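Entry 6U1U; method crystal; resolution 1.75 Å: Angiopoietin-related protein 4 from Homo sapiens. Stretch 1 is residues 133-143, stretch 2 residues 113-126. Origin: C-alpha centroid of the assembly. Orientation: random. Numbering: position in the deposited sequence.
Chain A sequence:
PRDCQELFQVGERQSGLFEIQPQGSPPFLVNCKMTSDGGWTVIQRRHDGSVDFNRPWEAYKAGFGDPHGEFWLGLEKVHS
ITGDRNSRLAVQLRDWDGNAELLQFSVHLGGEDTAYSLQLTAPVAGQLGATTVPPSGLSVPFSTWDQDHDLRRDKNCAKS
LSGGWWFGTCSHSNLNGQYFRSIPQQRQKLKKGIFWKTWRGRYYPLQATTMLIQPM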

# COMPACT_ATOMS: atom_id res chain seq x y z
N VAL A 133 15.80 9.97 12.59
CA VAL A 133 15.43 10.52 11.30
C VAL A 133 15.61 12.04 11.37
O VAL A 133 15.10 12.67 12.31
CB VAL A 133 13.99 10.16 10.92
CG1 VAL A 133 13.58 10.86 9.63
CG2 VAL A 133 13.84 8.66 10.75
N PRO A 134 16.27 12.66 10.41
CA PRO A 134 16.47 14.12 10.46
C PRO A 134 15.18 14.85 10.15
O PRO A 134 14.29 14.27 9.52
CB PRO A 134 17.52 14.38 9.37
CG PRO A 134 17.40 13.23 8.44
CD PRO A 134 17.02 12.03 9.31
N PRO A 135 15.07 16.13 10.51
CA PRO A 135 13.84 16.89 10.19
C PRO A 135 13.46 16.87 8.73
O PRO A 135 12.30 17.11 8.39
CB PRO A 135 14.20 18.33 10.63
CG PRO A 135 15.27 18.16 11.63
CD PRO A 135 16.08 16.99 11.20
N SER A 136 14.43 16.63 7.85
CA SER A 136 14.11 16.56 6.43
C SER A 136 13.30 15.32 6.09
O SER A 136 12.71 15.27 5.01
CB SER A 136 15.40 16.61 5.61
OG SER A 136 16.22 15.49 5.90
N GLY A 137 13.27 14.33 6.98
CA GLY A 137 12.39 13.18 6.82
C GLY A 137 13.08 12.01 6.14
O GLY A 137 14.30 11.88 6.10
N LEU A 138 12.25 11.14 5.57
CA LEU A 138 12.69 9.87 5.02
C LEU A 138 11.95 9.65 3.71
O LEU A 138 10.75 9.89 3.65
CB LEU A 138 12.35 8.76 6.04
CG LEU A 138 12.56 7.30 5.65
CD1 LEU A 138 13.99 7.07 5.16
CD2 LEU A 138 12.27 6.43 6.86
N SER A 139 12.66 9.21 2.67
CA SER A 139 12.05 8.87 1.38
C SER A 139 12.34 7.40 1.12
O SER A 139 13.49 6.95 1.26
CB SER A 139 12.63 9.78 0.29
OG SER A 139 12.33 9.33 -1.02
N VAL A 140 11.31 6.60 0.85
CA VAL A 140 11.48 5.17 0.65
C VAL A 140 10.92 4.81 -0.73
O VAL A 140 9.71 4.93 -0.95
CB VAL A 140 10.76 4.33 1.73
CG1 VAL A 140 11.03 2.86 1.52
CG2 VAL A 140 11.23 4.73 3.16
N PRO A 141 11.74 4.36 -1.67
CA PRO A 141 11.20 4.00 -2.99
C PRO A 141 10.42 2.70 -2.95
O PRO A 141 10.61 1.84 -2.09
CB PRO A 141 12.46 3.84 -3.86
CG PRO A 141 13.51 3.41 -2.89
CD PRO A 141 13.20 4.17 -1.59
N PHE A 142 9.54 2.56 -3.94
CA PHE A 142 8.88 1.28 -4.17
C PHE A 142 9.83 0.32 -4.88
O PHE A 142 10.58 0.74 -5.77
CB PHE A 142 7.63 1.49 -5.03
CG PHE A 142 6.63 0.40 -4.92
CD1 PHE A 142 5.73 0.40 -3.85
CD2 PHE A 142 6.56 -0.62 -5.88
CE1 PHE A 142 4.78 -0.60 -3.74
CE2 PHE A 142 5.62 -1.63 -5.78
CZ PHE A 142 4.71 -1.62 -4.72
N SER A 143 9.74 -0.98 -4.56
CA SER A 143 10.62 -1.95 -5.23
C SER A 143 9.84 -3.21 -5.61
O SER A 143 8.97 -3.67 -4.87
CB SER A 143 11.82 -2.39 -4.33
OG SER A 143 12.72 -1.30 -4.15
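Stretch 2 (113-126) DTAYSLQLTAPVAG

Two short antiparallel strands often pack as a ladder with one apolar face and one polar face, and this pair from angiopoietin-related protein 4 illustrates the principle. On the apolar face lie Leu138 and Val140 of stretch 1 and Leu120 and Leu118 of stretch 2. The paired leucines approach through their CB atoms, Leu138 CB to Leu120 CB at 4.5 Å. Leu138 also reaches past the strand, its CD2 lying 4.1 Å from Ala125 CB on the helix that follows stretch 2's strand. Val133 adds to this patch: its CG1 sits 3.8 Å from Ala122 CB and its CG2 3.9 Å from Ala125 CB, so the two valine methyls rest on two alanines three residues, about one turn, apart on the helix. At the other end, Pro141 CB packs 3.9 Å from Ala115 CB.

Beneath these side chains the backbone sets the register. Strand 118-120 runs against strand 138-140 at 165°, close to fully antiparallel, with the axes approaching to 4.8 Å. Leu138 pairs with Leu120 through two hydrogen bonds, Leu120 N to Leu138 O at 2.7 Å and Leu138 N to Leu120 O at 2.9 Å. Val140 pairs with Leu118 in the same way, Val140 N to Leu118 O at 2.8 Å and Leu118 N to Val140 O at 2.9 Å. Between them, Ser139 and Gln119 form the non-hydrogen-bonded pair, their CA atoms 4.5 Å apart. Beyond the strands, Phe142 N donates to Ala115 O at 3.0 Å, after Ala115 and Tyr116 have both taken positive phi and psi angles.

The ladder gives way at Gly137, which closes a type I turn begun at Pro134, with Gly137 N bonded to Pro134 O at 2.7 Å. Its CA lies 3.2 Å from Leu120 O, and a CB would point straight into that oxygen; the phi of 94° and psi of -158° independently call for glycine. Across from Gly137, its CA 4.3 Å from the Gly137 CA, Thr121 points its side chain away from stretch 1 and caps the helix, Val124 N reaching Thr121 OG1 in a weak bond of 3.4 Å.

The polar edge is the face carrying Ser139 and Gln119, where water completes the contact. One water joins Ser139 OG, at 2.7 Å, to Ser117 OG, to which it donates at 2.7 Å; another lies 2.8 Å from Ser139 OG and accepts from Gln119 NE2 at 2.9 Å. Ser117 OG in turn donates to Thr114 O at 2.6 Å, anchoring the serine within its own loop.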

# COMPACT_ATOMS: atom_id res chain seq x y z
N ASP A 113 9.35 9.22 -11.43
CA ASP A 113 10.74 9.70 -11.40
C ASP A 113 11.36 9.63 -10.01
O ASP A 113 12.57 9.85 -9.89
CB ASP A 113 10.81 11.14 -11.93
CG ASP A 113 10.03 12.11 -11.08
OD1 ASP A 113 8.99 11.73 -10.49
OD2 ASP A 113 10.46 13.29 -11.01
N THR A 114 10.57 9.32 -8.97
CA THR A 114 11.10 8.97 -7.66
C THR A 114 10.97 7.48 -7.35
O THR A 114 11.15 7.09 -6.20
CB THR A 114 10.40 9.76 -6.55
OG1 THR A 114 9.06 9.23 -6.36
CG2 THR A 114 10.32 11.23 -6.86
N ALA A 115 10.68 6.65 -8.34
CA ALA A 115 10.28 5.25 -8.11
C ALA A 115 9.11 5.19 -7.13
O ALA A 115 9.06 4.31 -6.27
CB ALA A 115 11.44 4.38 -7.59
N TYR A 116 8.17 6.13 -7.28
CA TYR A 116 6.97 6.22 -6.44
C TYR A 116 7.32 6.15 -4.95
O TYR A 116 6.77 5.35 -4.18
CB TYR A 116 5.97 5.12 -6.82
CG TYR A 116 5.48 5.22 -8.26
CD1 TYR A 116 4.62 6.23 -8.65
CD2 TYR A 116 5.89 4.30 -9.23
CE1 TYR A 116 4.15 6.34 -9.96
CE2 TYR A 116 5.42 4.40 -10.55
CZ TYR A 116 4.56 5.42 -10.89
OH TYR A 116 4.10 5.53 -12.17
N SER A 117 8.25 7.02 -4.54
CA SER A 117 8.72 7.02 -3.16
C SER A 117 7.65 7.51 -2.20
O SER A 117 6.96 8.50 -2.46
CB SER A 117 9.93 7.94 -3.00
OG SER A 117 11.05 7.34 -3.64
N LEU A 118 7.57 6.84 -1.06
CA LEU A 118 6.79 7.34 0.07
C LEU A 118 7.69 8.30 0.81
O LEU A 118 8.84 7.96 1.15
CB LEU A 118 6.37 6.20 0.97
CG LEU A 118 5.02 6.20 1.67
CD1 LEU A 118 3.90 6.56 0.70
CD2 LEU A 118 4.84 4.79 2.24
N GLN A 119 7.20 9.52 0.99
CA GLN A 119 7.94 10.60 1.60
C GLN A 119 7.33 10.87 2.97
O GLN A 119 6.15 11.24 3.07
CB GLN A 119 7.90 11.82 0.69
CG GLN A 119 8.56 11.48 -0.66
CD GLN A 119 8.08 12.32 -1.82
OE1 GLN A 119 7.14 13.12 -1.70
NE2 GLN A 119 8.70 12.11 -2.98
N LEU A 120 8.13 10.61 4.00
CA LEU A 120 7.64 10.72 5.37
C LEU A 120 8.34 11.85 6.12
O LEU A 120 9.51 11.97 6.02
CB LEU A 120 7.92 9.38 6.06
CG LEU A 120 7.36 8.14 5.37
CD1 LEU A 120 7.73 6.88 6.11
CD2 LEU A 120 5.86 8.25 5.26
N THR A 121 7.59 12.59 6.95
CA THR A 121 8.26 13.50 7.88
C THR A 121 8.93 12.72 9.01
O THR A 121 8.69 11.54 9.21
CB THR A 121 7.26 14.47 8.50
OG1 THR A 121 6.33 13.71 9.27
CG2 THR A 121 6.54 15.26 7.42
N ALA A 122 9.81 13.38 9.77
CA ALA A 122 10.45 12.65 10.86
C ALA A 122 9.46 12.16 11.93
O ALA A 122 9.61 11.01 12.39
CB ALA A 122 11.55 13.53 11.46
N PRO A 123 8.46 12.93 12.36
CA PRO A 123 7.48 12.36 13.29
C PRO A 123 6.74 11.14 12.73
O PRO A 123 6.47 10.21 13.48
CB PRO A 123 6.51 13.53 13.55
CG PRO A 123 7.29 14.76 13.23
CD PRO A 123 8.27 14.37 12.14
N VAL A 124 6.36 11.15 11.45
CA VAL A 124 5.65 9.99 10.90
C VAL A 124 6.57 8.78 10.81
O VAL A 124 6.18 7.65 11.15
CB VAL A 124 5.01 10.36 9.55
CG1 VAL A 124 4.45 9.13 8.88
CG2 VAL A 124 3.91 11.42 9.76
N ALA A 125 7.80 8.98 10.33
CA ALA A 125 8.75 7.88 10.36
C ALA A 125 8.90 7.34 11.76
O ALA A 125 9.08 6.12 11.96
CB ALA A 125 10.11 8.34 9.81
N GLY A 126 8.83 8.22 12.76
CA GLY A 126 8.90 7.76 14.14
C GLY A 126 7.71 6.89 14.52
O GLY A 126 7.87 5.88 15.22
O HOH W 1 13.62 7.99 -2.95
O HOH W 2 11.46 11.26 -2.85